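PDB 1YW4: succinylglutamate desuccinylase from Chromobacterium violaceum, which probably hydrolyses N-succinylglutamate to succinate and glutamate, the last step of arginine breakdown by the AST pathway, using one zinc ion per subunit. Local coordinates for residues A[30-35]-A[83-88]; A[38-43]-A[78-83]; A[162-167]-A[197-202]; A[279-284]-A[307-312]. One frame throughout, in Å; residues are numbered along the deposited sequence.

Interaction 1 of 4, residues A[30-35]-A[83-88]; sequences RWLAPG and RLLVMF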
loop_
_atom_site.group_PDB
_atom_site.type_symbol
_atom_site.label_atom_id
_atom_site.label_comp_id
_atom_site.label_asym_id
_atom_site.label_seq_id
_atom_site.Cartn_x
_atom_site.Cartn_y
_atom_site.Cartn_z
ATOM N N ARG A 30 30.676 25.391 20.127
ATOM C CA ARG A 30 30.860 24.794 21.445
ATOM C C ARG A 30 30.927 23.280 21.394
ATOM O O ARG A 30 30.013 22.630 20.893
ATOM C CB ARG A 30 29.712 25.207 22.391
ATOM C CG ARG A 30 29.738 26.667 22.815
ATOM C CD ARG A 30 28.497 27.070 23.613
ATOM N NE ARG A 30 28.324 28.522 23.583
ATOM C CZ ARG A 30 27.154 29.152 23.625
ATOM N NH1 ARG A 30 26.024 28.459 23.702
ATOM N NH2 ARG A 30 27.112 30.484 23.567
ATOM N N TRP A 31 32.025 22.719 21.891
ATOM C CA TRP A 31 32.154 21.270 21.942
ATOM C C TRP A 31 31.400 20.829 23.183
ATOM O O TRP A 31 31.790 21.158 24.307
ATOM C CB TRP A 31 33.626 20.869 22.019
ATOM C CG TRP A 31 34.313 21.129 20.725
ATOM C CD1 TRP A 31 34.936 22.284 20.340
ATOM C CD2 TRP A 31 34.337 20.262 19.588
ATOM N NE1 TRP A 31 35.341 22.190 19.031
ATOM C CE2 TRP A 31 34.988 20.958 18.545
ATOM C CE3 TRP A 31 33.868 18.965 19.345
ATOM C CZ2 TRP A 31 35.184 20.397 17.275
ATOM C CZ3 TRP A 31 34.061 18.409 18.083
ATOM C CH2 TRP A 31 34.716 19.128 17.067
ATOM N N LEU A 32 30.310 20.102 22.969
ATOM C CA LEU A 32 29.454 19.637 24.051
ATOM C C LEU A 32 29.892 18.294 24.606
ATOM O O LEU A 32 29.552 17.948 25.731
ATOM C CB LEU A 32 28.011 19.533 23.548
ATOM C CG LEU A 32 27.381 20.791 22.925
ATOM C CD1 LEU A 32 25.962 20.466 22.479
ATOM C CD2 LEU A 32 27.369 21.939 23.935
ATOM N N ALA A 33 30.642 17.545 23.804
ATOM C CA ALA A 33 31.144 16.227 24.189
ATOM C C ALA A 33 32.100 15.823 23.084
ATOM O O ALA A 33 32.254 16.559 22.115
ATOM C CB ALA A 33 29.997 15.220 24.279
ATOM N N PRO A 34 32.769 14.665 23.221
ATOM C CA PRO A 34 33.697 14.246 22.170
ATOM C C PRO A 34 32.963 14.133 20.842
ATOM O O PRO A 34 31.899 13.525 20.758
ATOM C CB PRO A 34 34.210 12.905 22.683
ATOM C CG PRO A 34 34.201 13.106 24.181
ATOM C CD PRO A 34 32.857 13.764 24.386
ATOM N N GLY A 35 33.517 14.742 19.802
ATOM C CA GLY A 35 32.871 14.675 18.504
ATOM C C GLY A 35 31.516 15.353 18.375
ATOM O O GLY A 35 30.849 15.171 17.357
ATOM N N ARG A 83 20.542 26.941 13.971
ATOM C CA ARG A 83 21.143 26.349 15.156
ATOM C C ARG A 83 21.644 25.024 14.593
ATOM O O ARG A 83 20.847 24.210 14.140
ATOM C CB ARG A 83 20.095 26.078 16.227
ATOM C CG ARG A 83 19.520 27.322 16.876
ATOM C CD ARG A 83 18.537 26.949 17.965
ATOM N NE ARG A 83 19.183 26.365 19.142
ATOM C CZ ARG A 83 18.867 25.177 19.654
ATOM N NH1 ARG A 83 19.487 24.737 20.730
ATOM N NH2 ARG A 83 17.940 24.421 19.081
ATOM N N LEU A 84 22.956 24.814 14.621
ATOM C CA LEU A 84 23.551 23.603 14.077
ATOM C C LEU A 84 24.303 22.742 15.085
ATOM O O LEU A 84 25.180 23.222 15.803
ATOM C CB LEU A 84 24.509 23.978 12.940
ATOM C CG LEU A 84 25.443 22.906 12.362
ATOM C CD1 LEU A 84 24.610 21.802 11.739
ATOM C CD2 LEU A 84 26.383 23.507 11.322
ATOM N N LEU A 85 23.959 21.464 15.129
ATOM C CA LEU A 85 24.665 20.527 15.990
ATOM C C LEU A 85 25.245 19.431 15.091
ATOM O O LEU A 85 24.508 18.746 14.395
ATOM C CB LEU A 85 23.722 19.902 17.008
ATOM C CG LEU A 85 24.337 18.802 17.886
ATOM C CD1 LEU A 85 25.601 19.299 18.588
ATOM C CD2 LEU A 85 23.304 18.366 18.917
ATOM N N VAL A 86 26.567 19.293 15.092
ATOM C CA VAL A 86 27.230 18.263 14.304
ATOM C C VAL A 86 27.714 17.164 15.243
ATOM O O VAL A 86 28.309 17.442 16.293
ATOM C CB VAL A 86 28.455 18.808 13.536
ATOM C CG1 VAL A 86 29.189 17.663 12.851
ATOM C CG2 VAL A 86 28.007 19.832 12.485
HETATM N N MSE A 87 27.439 15.923 14.860
HETATM C CA MSE A 87 27.859 14.776 15.641
HETATM C C MSE A 87 28.667 13.763 14.840
HETATM O O MSE A 87 28.183 13.215 13.852
HETATM C CB MSE A 87 26.657 14.040 16.213
HETATM C CG MSE A 87 25.879 14.773 17.254
HETATM SE SE MSE A 87 24.434 13.682 17.887
HETATM C CE MSE A 87 24.345 14.223 19.708
ATOM N N PHE A 88 29.914 13.552 15.244
ATOM C CA PHE A 88 30.759 12.531 14.636
ATOM C C PHE A 88 30.416 11.428 15.643
ATOM O O PHE A 88 31.019 11.329 16.709
ATOM C CB PHE A 88 32.233 12.940 14.713
ATOM C CG PHE A 88 32.571 14.135 13.855
ATOM C CD1 PHE A 88 32.988 15.328 14.432
ATOM C CD2 PHE A 88 32.408 14.078 12.472
ATOM C CE1 PHE A 88 33.232 16.453 13.642
ATOM C CE2 PHE A 88 32.649 15.201 11.668
ATOM C CZ PHE A 88 33.060 16.386 12.253
#
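The ring of Phe88 meets Gly35 through the carbonyl oxygen of the glycine, which approaches it obliquely, with Gly35 O 3.6 Å from Phe88 CD1. One face of the ring carries Val86 CG1 from its own strand, offset toward the rim. The indole of Trp31 takes Gly35 CA at its edge, in the ring plane, and so flanks the same glycine. In Phe88, CG stands anti to the carbonyl carbon (chi1 -68°), beside the backbone N that Gly35 engages. That N-H gives the only hydrogen bond of the contact: Phe88 N lies 2.8 Å from Gly35 O, and the angle at hydrogen is almost straight at 176°. A CA-H...O contact from Met87 CA (a selenomethionine), 3.5 Å from Gly35 O, brings a second hydrogen to this oxygen. Farther back along the strands, Leu32 CD1 and Leu85 CD1 touch at 4.1 Å, one methyl against another. Strand 36-39 runs between strands 27-33 and 83-88, and Leu32 with Ala33 opposite Cys36 forms a classic beta bulge. Helix 7-12 packs on Trp31 and Phe88, helix 120-137 on Leu85 and Met87. Arg124 bonds Pro34 O and, weakly, Phe88 O, spanning both backbones. With positive phi (65°) and no side chain, Gly35 can bring its backbone this close to Phe88, where a CB would run into Phe88 O, and its buried carbonyl is satisfied by a strand-end N-H.

Interaction 2 of 4, residues A[38-43]-A[78-83]; sequences ELNGDA and LALNCR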
loop_
_atom_site.group_PDB
_atom_site.type_symbol
_atom_site.label_atom_id
_atom_site.label_comp_id
_atom_site.label_asym_id
_atom_site.label_seq_id
_atom_site.Cartn_x
_atom_site.Cartn_y
_atom_site.Cartn_z
ATOM N N GLU A 38 28.303 22.276 18.697
ATOM C CA GLU A 38 27.149 23.108 18.409
ATOM C C GLU A 38 27.594 24.491 17.938
ATOM O O GLU A 38 28.387 25.153 18.611
ATOM C CB GLU A 38 26.313 23.241 19.679
ATOM C CG GLU A 38 25.084 24.087 19.515
ATOM C CD GLU A 38 24.523 24.515 20.850
ATOM O OE1 GLU A 38 23.508 23.942 21.279
ATOM O OE2 GLU A 38 25.112 25.422 21.472
ATOM N N LEU A 39 27.080 24.923 16.789
ATOM C CA LEU A 39 27.433 26.232 16.238
ATOM C C LEU A 39 26.185 27.112 16.150
ATOM O O LEU A 39 25.118 26.641 15.766
ATOM C CB LEU A 39 28.074 26.088 14.835
ATOM C CG LEU A 39 29.359 25.258 14.676
ATOM C CD1 LEU A 39 28.992 23.778 14.643
ATOM C CD2 LEU A 39 30.086 25.624 13.384
ATOM N N ASN A 40 26.318 28.380 16.528
ATOM C CA ASN A 40 25.196 29.327 16.475
ATOM C C ASN A 40 24.001 28.827 17.291
ATOM O O ASN A 40 22.842 29.109 16.967
ATOM C CB ASN A 40 24.766 29.544 15.017
ATOM C CG ASN A 40 23.920 30.797 14.828
ATOM O OD1 ASN A 40 23.078 30.862 13.926
ATOM N ND2 ASN A 40 24.148 31.798 15.668
ATOM N N GLY A 41 24.291 28.083 18.353
ATOM C CA GLY A 41 23.233 27.555 19.199
ATOM C C GLY A 41 22.343 28.610 19.844
ATOM O O GLY A 41 21.156 28.373 20.073
ATOM N N ASP A 42 22.909 29.777 20.142
ATOM C CA ASP A 42 22.145 30.850 20.766
ATOM C C ASP A 42 21.197 31.583 19.818
ATOM O O ASP A 42 20.503 32.512 20.233
ATOM C CB ASP A 42 23.087 31.866 21.421
ATOM C CG ASP A 42 23.913 31.258 22.525
ATOM O OD1 ASP A 42 23.493 30.221 23.075
ATOM O OD2 ASP A 42 24.977 31.814 22.857
ATOM N N ALA A 43 21.161 31.164 18.553
ATOM C CA ALA A 43 20.289 31.790 17.556
ATOM C C ALA A 43 18.824 31.447 17.798
ATOM O O ALA A 43 18.300 30.470 17.256
ATOM C CB ALA A 43 20.692 31.356 16.162
ATOM N N LEU A 78 31.419 30.152 4.362
ATOM C CA LEU A 78 30.011 29.768 4.385
ATOM C C LEU A 78 29.309 30.445 5.557
ATOM O O LEU A 78 29.842 30.501 6.665
ATOM C CB LEU A 78 29.882 28.242 4.509
ATOM C CG LEU A 78 28.480 27.619 4.480
ATOM C CD1 LEU A 78 27.854 27.805 3.101
ATOM C CD2 LEU A 78 28.574 26.142 4.814
ATOM N N ALA A 79 28.113 30.962 5.304
ATOM C CA ALA A 79 27.344 31.638 6.340
ATOM C C ALA A 79 26.453 30.646 7.077
ATOM O O ALA A 79 25.955 29.686 6.487
ATOM C CB ALA A 79 26.496 32.742 5.722
ATOM N N LEU A 80 26.252 30.884 8.368
ATOM C CA LEU A 80 25.415 30.011 9.183
ATOM C C LEU A 80 24.278 30.792 9.822
ATOM O O LEU A 80 24.511 31.696 10.627
ATOM C CB LEU A 80 26.254 29.338 10.277
ATOM C CG LEU A 80 25.520 28.395 11.238
ATOM C CD1 LEU A 80 24.988 27.191 10.483
ATOM C CD2 LEU A 80 26.474 27.950 12.344
ATOM N N ASN A 81 23.047 30.441 9.462
ATOM C CA ASN A 81 21.877 31.114 10.009
ATOM C C ASN A 81 20.890 30.158 10.655
ATOM O O ASN A 81 19.693 30.424 10.702
ATOM C CB ASN A 81 21.186 31.927 8.915
ATOM C CG ASN A 81 22.019 33.099 8.466
ATOM O OD1 ASN A 81 22.209 34.060 9.212
ATOM N ND2 ASN A 81 22.541 33.022 7.248
ATOM N N CYS A 82 21.399 29.040 11.156
ATOM C CA CYS A 82 20.560 28.059 11.829
ATOM C C CYS A 82 21.286 27.573 13.072
ATOM O O CYS A 82 22.491 27.770 13.217
ATOM C CB CYS A 82 20.313 26.826 10.954
ATOM S SG CYS A 82 19.779 27.081 9.266
ATOM N N ARG A 83 20.542 26.941 13.971
ATOM C CA ARG A 83 21.143 26.349 15.156
ATOM C C ARG A 83 21.644 25.024 14.593
ATOM O O ARG A 83 20.847 24.210 14.140
ATOM C CB ARG A 83 20.095 26.078 16.227
ATOM C CG ARG A 83 19.520 27.322 16.876
ATOM C CD ARG A 83 18.537 26.949 17.965
ATOM N NE ARG A 83 19.183 26.365 19.142
ATOM C CZ ARG A 83 18.867 25.177 19.654
ATOM N NH1 ARG A 83 19.487 24.737 20.730
ATOM N NH2 ARG A 83 17.940 24.421 19.081
HETATM O O HOH W 1 21.663 25.362 22.356
#
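Arg83 NE donates to Gly41 O at 3.0 Å, with an angle of 162° at the hydrogen. The acceptor lies in the guanidinium plane, and NE sits in the carbonyl plane on a lone pair, so both groups are well aligned. A bend at chi3 (71°) turns NE toward the loop, while Arg83 CG rests 3.4 Å from Ala43 O. At the same guanidinium edge a water accepts from Arg83 NH1 at 2.8 Å and donates to Glu38 OE1 at 2.6 Å. Glu38 OE1 itself stays 4.1 Å from Arg83 NH1 and well out of the guanidinium plane, a proximity of opposite charges that the water bridges. In the apolar part, Leu80 CD2 presses on Leu39 CB at 3.5 Å, tight for two carbons, and on Asn40 CB at 3.6 Å. Leu70 and Leu240 pack on Leu39 and Leu80 respectively. The loop is shaped by a type I beta turn from Asn40 to Ala43, closed by Ala43 N to Asn40 O at 3.1 Å, which presents Gly41 O to the arginine. Farther out, Arg83 NH2 bonds Ser48 OG and Phe135 O, and the guanidinium makes a cation-pi contact with Phe135. A buried cation is thus gripped by backbone carbonyls, a hydroxyl, an aromatic ring and a water, and the nearby carboxylate would probably help to stabilise its charge.

Interaction 3 of 4, residues A[162-167]-A[197-202]; sequences IYPFLH and TFSYFT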
loop_
_atom_site.group_PDB
_atom_site.type_symbol
_atom_site.label_atom_id
_atom_site.label_comp_id
_atom_site.label_asym_id
_atom_site.label_seq_id
_atom_site.Cartn_x
_atom_site.Cartn_y
_atom_site.Cartn_z
ATOM N N ILE A 162 15.464 6.909 4.305
ATOM C CA ILE A 162 14.624 6.047 5.117
ATOM C C ILE A 162 13.823 6.988 6.005
ATOM O O ILE A 162 14.403 7.792 6.739
ATOM C CB ILE A 162 15.452 5.130 6.036
ATOM C CG1 ILE A 162 16.530 4.400 5.227
ATOM C CG2 ILE A 162 14.528 4.161 6.747
ATOM C CD1 ILE A 162 16.008 3.536 4.102
ATOM N N TYR A 163 12.499 6.903 5.918
ATOM C CA TYR A 163 11.611 7.748 6.713
ATOM C C TYR A 163 11.147 6.934 7.916
ATOM O O TYR A 163 10.436 5.939 7.771
ATOM C CB TYR A 163 10.405 8.175 5.865
ATOM C CG TYR A 163 9.794 9.521 6.224
ATOM C CD1 TYR A 163 9.364 10.391 5.221
ATOM C CD2 TYR A 163 9.620 9.916 7.555
ATOM C CE1 TYR A 163 8.777 11.620 5.523
ATOM C CE2 TYR A 163 9.030 11.149 7.871
ATOM C CZ TYR A 163 8.614 11.992 6.849
ATOM O OH TYR A 163 8.037 13.205 7.140
ATOM N N PRO A 164 11.553 7.346 9.124
ATOM C CA PRO A 164 11.177 6.647 10.355
ATOM C C PRO A 164 9.676 6.460 10.540
ATOM O O PRO A 164 8.865 7.223 10.004
ATOM C CB PRO A 164 11.799 7.516 11.451
ATOM C CG PRO A 164 11.822 8.881 10.833
ATOM C CD PRO A 164 12.289 8.579 9.432
ATOM N N PHE A 165 9.315 5.431 11.298
ATOM C CA PHE A 165 7.915 5.139 11.576
ATOM C C PHE A 165 7.288 6.321 12.317
ATOM O O PHE A 165 7.777 6.735 13.368
ATOM C CB PHE A 165 7.797 3.877 12.436
ATOM C CG PHE A 165 6.378 3.519 12.801
ATOM C CD1 PHE A 165 6.091 2.944 14.038
ATOM C CD2 PHE A 165 5.330 3.758 11.912
ATOM C CE1 PHE A 165 4.780 2.613 14.392
ATOM C CE2 PHE A 165 4.015 3.431 12.252
ATOM C CZ PHE A 165 3.741 2.857 13.499
ATOM N N LEU A 166 6.208 6.864 11.761
ATOM C CA LEU A 166 5.508 7.993 12.371
ATOM C C LEU A 166 4.226 7.509 13.046
ATOM O O LEU A 166 3.317 7.013 12.379
ATOM C CB LEU A 166 5.160 9.036 11.303
ATOM C CG LEU A 166 6.317 9.685 10.539
ATOM C CD1 LEU A 166 5.763 10.613 9.472
ATOM C CD2 LEU A 166 7.209 10.455 11.502
ATOM N N HIS A 167 4.154 7.649 14.366
ATOM C CA HIS A 167 2.968 7.222 15.104
ATOM C C HIS A 167 1.839 8.240 14.953
ATOM O O HIS A 167 1.151 8.575 15.924
ATOM C CB HIS A 167 3.287 7.033 16.593
ATOM C CG HIS A 167 4.372 6.037 16.864
ATOM N ND1 HIS A 167 4.376 5.229 17.981
ATOM C CD2 HIS A 167 5.499 5.732 16.176
ATOM C CE1 HIS A 167 5.458 4.470 17.970
ATOM N NE2 HIS A 167 6.156 4.755 16.886
ATOM N N THR A 197 17.016 3.075 15.464
ATOM C CA THR A 197 17.899 3.957 14.710
ATOM C C THR A 197 17.895 5.372 15.272
ATOM O O THR A 197 16.973 5.779 15.974
ATOM C CB THR A 197 17.473 4.037 13.249
ATOM O OG1 THR A 197 16.122 4.497 13.183
ATOM C CG2 THR A 197 17.575 2.675 12.589
ATOM N N PHE A 198 18.937 6.124 14.958
ATOM C CA PHE A 198 19.039 7.476 15.457
ATOM C C PHE A 198 17.914 8.345 14.890
ATOM O O PHE A 198 17.321 9.143 15.614
ATOM C CB PHE A 198 20.414 8.054 15.097
ATOM C CG PHE A 198 20.807 9.257 15.916
ATOM C CD1 PHE A 198 20.148 9.554 17.110
ATOM C CD2 PHE A 198 21.842 10.093 15.495
ATOM C CE1 PHE A 198 20.511 10.667 17.876
ATOM C CE2 PHE A 198 22.212 11.206 16.254
ATOM C CZ PHE A 198 21.540 11.495 17.448
ATOM N N SER A 199 17.605 8.181 13.604
ATOM C CA SER A 199 16.548 8.987 12.993
ATOM C C SER A 199 15.165 8.681 13.584
ATOM O O SER A 199 14.289 9.547 13.614
ATOM C CB SER A 199 16.525 8.811 11.466
ATOM O OG SER A 199 16.137 7.508 11.092
ATOM N N TYR A 200 14.953 7.452 14.042
ATOM C CA TYR A 200 13.673 7.121 14.650
ATOM C C TYR A 200 13.611 7.834 16.005
ATOM O O TYR A 200 12.610 8.474 16.333
ATOM C CB TYR A 200 13.535 5.612 14.869
ATOM C CG TYR A 200 12.256 5.261 15.588
ATOM C CD1 TYR A 200 11.024 5.450 14.973
ATOM C CD2 TYR A 200 12.273 4.808 16.906
ATOM C CE1 TYR A 200 9.841 5.204 15.648
ATOM C CE2 TYR A 200 11.099 4.557 17.595
ATOM C CZ TYR A 200 9.886 4.759 16.958
ATOM O OH TYR A 200 8.711 4.522 17.622
ATOM N N PHE A 201 14.690 7.723 16.780
ATOM C CA PHE A 201 14.755 8.355 18.098
ATOM C C PHE A 201 14.428 9.842 18.048
ATOM O O PHE A 201 13.582 10.320 18.807
ATOM C CB PHE A 201 16.144 8.181 18.733
ATOM C CG PHE A 201 16.323 8.972 20.006
ATOM C CD1 PHE A 201 15.696 8.569 21.189
ATOM C CD2 PHE A 201 17.039 10.169 20.002
ATOM C CE1 PHE A 201 15.774 9.350 22.346
ATOM C CE2 PHE A 201 17.122 10.958 21.155
ATOM C CZ PHE A 201 16.488 10.549 22.328
ATOM N N THR A 202 15.084 10.584 17.158
ATOM C CA THR A 202 14.827 12.023 17.083
ATOM C C THR A 202 13.423 12.327 16.568
ATOM O O THR A 202 12.744 13.230 17.070
ATOM C CB THR A 202 15.887 12.757 16.217
ATOM O OG1 THR A 202 15.951 12.169 14.915
ATOM C CG2 THR A 202 17.260 12.672 16.880
#
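His167 NE2 and Tyr200 OH share a short hydrogen bond of 2.7 Å in which either could be the donor. The imidazole nitrogen sits at the edge of the phenol, in its plane; the two rings meet rim to rim with planes 35° apart. Phe165 packs beside it: its CE1 lies over one face of the His167 ring, offset toward the rim, and its carbonyl reaches the phenol edge, with Phe165 O 3.4 Å from Tyr200 CE1. Phe165 CB adds an apolar touch at 4.0 Å to Tyr200 CE1. At the root of the tyrosine side chain Pro164 CB packs 3.7 Å from Tyr200 CA. The helix begins at Thr197, an N-cap whose OG1 accepts from Tyr200 N at 3.3 Å. Ser199, facing Pro164, is bonded through OG to Thr212 of strand 209-215, and Phe165 also packs on Thr302 of the second subunit. The loop leaving strand 160-163 therefore packs against the first turn of helix 198-205 through Pro164 and Phe165, and one hydrogen bond, whose proton is not located, ties its exposed histidine to the hydroxyl of a buried tyrosine.

Interaction 4 of 4, residues A[279-284]-A[307-312]; sequences VENFTL and RILFPN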
loop_
_atom_site.group_PDB
_atom_site.type_symbol
_atom_site.label_atom_id
_atom_site.label_comp_id
_atom_site.label_asym_id
_atom_site.label_seq_id
_atom_site.Cartn_x
_atom_site.Cartn_y
_atom_site.Cartn_z
ATOM N N VAL A 279 23.809 -8.767 -5.043
ATOM C CA VAL A 279 22.574 -8.157 -5.539
ATOM C C VAL A 279 22.367 -6.770 -4.925
ATOM O O VAL A 279 22.507 -6.591 -3.715
ATOM C CB VAL A 279 21.335 -9.048 -5.229
ATOM C CG1 VAL A 279 21.188 -9.248 -3.733
ATOM C CG2 VAL A 279 20.078 -8.415 -5.812
ATOM N N GLU A 280 22.040 -5.790 -5.762
ATOM C CA GLU A 280 21.827 -4.420 -5.293
ATOM C C GLU A 280 20.513 -4.256 -4.539
ATOM O O GLU A 280 19.554 -4.992 -4.773
ATOM C CB GLU A 280 21.845 -3.440 -6.474
ATOM C CG GLU A 280 23.214 -3.237 -7.104
ATOM C CD GLU A 280 23.194 -2.263 -8.267
ATOM O OE1 GLU A 280 24.285 -1.934 -8.777
ATOM O OE2 GLU A 280 22.097 -1.827 -8.679
ATOM N N ASN A 281 20.475 -3.282 -3.632
ATOM C CA ASN A 281 19.259 -3.019 -2.879
ATOM C C ASN A 281 18.208 -2.461 -3.832
ATOM O O ASN A 281 18.537 -1.775 -4.805
ATOM C CB ASN A 281 19.497 -1.997 -1.758
ATOM C CG ASN A 281 20.232 -2.584 -0.573
ATOM O OD1 ASN A 281 19.829 -3.615 -0.027
ATOM N ND2 ASN A 281 21.314 -1.921 -0.156
ATOM N N PHE A 282 16.950 -2.759 -3.528
ATOM C CA PHE A 282 15.800 -2.320 -4.314
ATOM C C PHE A 282 15.717 -3.021 -5.661
ATOM O O PHE A 282 15.055 -2.541 -6.580
ATOM C CB PHE A 282 15.830 -0.801 -4.503
ATOM C CG PHE A 282 15.586 -0.030 -3.233
ATOM C CD1 PHE A 282 14.333 -0.041 -2.622
ATOM C CD2 PHE A 282 16.615 0.700 -2.641
ATOM C CE1 PHE A 282 14.110 0.667 -1.436
ATOM C CE2 PHE A 282 16.401 1.409 -1.459
ATOM C CZ PHE A 282 15.151 1.394 -0.854
ATOM N N THR A 283 16.394 -4.160 -5.782
ATOM C CA THR A 283 16.343 -4.917 -7.027
ATOM C C THR A 283 14.915 -5.424 -7.214
ATOM O O THR A 283 14.360 -6.063 -6.321
ATOM C CB THR A 283 17.296 -6.126 -7.000
ATOM O OG1 THR A 283 18.652 -5.668 -7.029
ATOM C CG2 THR A 283 17.044 -7.029 -8.197
ATOM N N LEU A 284 14.334 -5.133 -8.376
ATOM C CA LEU A 284 12.969 -5.536 -8.709
ATOM C C LEU A 284 12.817 -7.053 -8.846
ATOM O O LEU A 284 13.621 -7.708 -9.513
ATOM C CB LEU A 284 12.530 -4.871 -10.021
ATOM C CG LEU A 284 11.085 -5.091 -10.491
ATOM C CD1 LEU A 284 10.162 -4.108 -9.771
ATOM C CD2 LEU A 284 10.983 -4.873 -12.011
ATOM N N ARG A 307 10.506 -5.508 -4.452
ATOM C CA ARG A 307 11.947 -5.368 -4.604
ATOM C C ARG A 307 12.599 -5.908 -3.336
ATOM O O ARG A 307 11.997 -5.892 -2.263
ATOM C CB ARG A 307 12.329 -3.894 -4.798
ATOM C CG ARG A 307 11.691 -3.224 -6.012
ATOM C CD ARG A 307 11.931 -1.721 -5.991
ATOM N NE ARG A 307 11.424 -1.058 -7.193
ATOM C CZ ARG A 307 12.098 -0.944 -8.333
ATOM N NH1 ARG A 307 13.323 -1.447 -8.435
ATOM N NH2 ARG A 307 11.542 -0.331 -9.374
ATOM N N ILE A 308 13.827 -6.389 -3.463
ATOM C CA ILE A 308 14.547 -6.932 -2.322
ATOM C C ILE A 308 15.343 -5.793 -1.683
ATOM O O ILE A 308 15.858 -4.914 -2.377
ATOM C CB ILE A 308 15.499 -8.078 -2.778
ATOM C CG1 ILE A 308 16.030 -8.864 -1.574
ATOM C CG2 ILE A 308 16.647 -7.498 -3.574
ATOM C CD1 ILE A 308 14.941 -9.475 -0.702
ATOM N N LEU A 309 15.431 -5.796 -0.362
ATOM C CA LEU A 309 16.169 -4.748 0.327
ATOM C C LEU A 309 16.962 -5.341 1.486
ATOM O O LEU A 309 16.452 -6.175 2.230
ATOM C CB LEU A 309 15.198 -3.679 0.832
ATOM C CG LEU A 309 15.809 -2.451 1.510
ATOM C CD1 LEU A 309 16.765 -1.747 0.548
ATOM C CD2 LEU A 309 14.697 -1.497 1.936
ATOM N N PHE A 310 18.217 -4.921 1.610
ATOM C CA PHE A 310 19.109 -5.387 2.672
ATOM C C PHE A 310 19.212 -6.910 2.797
ATOM O O PHE A 310 19.067 -7.462 3.884
ATOM C CB PHE A 310 18.666 -4.788 4.008
ATOM C CG PHE A 310 18.609 -3.291 4.001
ATOM C CD1 PHE A 310 17.604 -2.617 4.687
ATOM C CD2 PHE A 310 19.558 -2.550 3.302
ATOM C CE1 PHE A 310 17.539 -1.225 4.671
ATOM C CE2 PHE A 310 19.505 -1.162 3.279
ATOM C CZ PHE A 310 18.491 -0.495 3.965
ATOM N N PRO A 311 19.474 -7.610 1.684
ATOM C CA PRO A 311 19.590 -9.072 1.733
ATOM C C PRO A 311 20.808 -9.527 2.546
ATOM O O PRO A 311 21.894 -8.963 2.412
ATOM C CB PRO A 311 19.711 -9.451 0.262
ATOM C CG PRO A 311 20.485 -8.296 -0.298
ATOM C CD PRO A 311 19.776 -7.107 0.332
ATOM N N ASN A 312 20.628 -10.545 3.382
ATOM C CA ASN A 312 21.723 -11.061 4.199
ATOM C C ASN A 312 21.467 -12.527 4.535
ATOM O O ASN A 312 21.042 -12.856 5.645
ATOM C CB ASN A 312 21.855 -10.258 5.499
ATOM C CG ASN A 312 23.179 -10.506 6.211
ATOM O OD1 ASN A 312 23.687 -11.628 6.230
ATOM N ND2 ASN A 312 23.736 -9.457 6.809
#
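Leu309 CD1 sits over one face of the Phe282 ring in a CH-pi contact, 3.8 Å from the ring centroid and 14° off its normal. The two side chains lie side by side, pointing the same way, and Leu309 CD1 also touches Asn281 CB at 3.6 Å. Phe157 and Phe160 meet the Phe282 ring edge-to-face. A second apolar patch is formed by Val279, whose CG1 meets Pro311 CG at 3.6 Å and whose CG2 leans on the CG2 methyl of Ile308. Around this core runs the polar edge. Asn281 OD1 accepts from Phe310 N at 2.6 Å, the donor tilted out of the carbonyl plane. Both backbone groups of Ile308 are bonded: Phe282 N to Ile308 O is 2.7 Å, though bent (134° at hydrogen), and Ile308 N to Thr283 O 2.9 Å. Phe282 and Thr283 both oppose Ile308, a G1 beta bulge found together with the type II turn Glu280 to Thr283, where Phe282 has positive phi (70°). Outermost, Arg307 NH1 reaches Phe282 O at 2.8 Å, nearly along the C=O axis, and Leu284 CD1 lies 3.9 Å above the centre of the guanidinium. In this bulged antiparallel pairing of the barrel-sandwich hybrid domain, side chains thus satisfy the carbonyl of Phe282 and the N-H of Phe310, the latter near the predicted active-site Glu214.

Interactions 1 and 2 share Arg83, with centres 12 Å apart, and are joined by a salt bridge of 2.6 Å between Arg30 NH2 and Asp42 OD2; interaction 2 is nested within the chain loop closed by interaction 1. Met87 SE packs 3.7 Å from Phe198 CZ, linking 83-88 to the helix of interaction 3. Interactions 3 and 4, in the catalytic and barrel-sandwich hybrid domains, approach to about 5 Å between nearest atoms without touching. The zinc, held by His56, Glu59 and His149, lies about 8 Å from the side chain of Phe310, 11 Å from that of Ser199 and 14 Å from that of Phe88, whereas interaction 2 is remote from the metal.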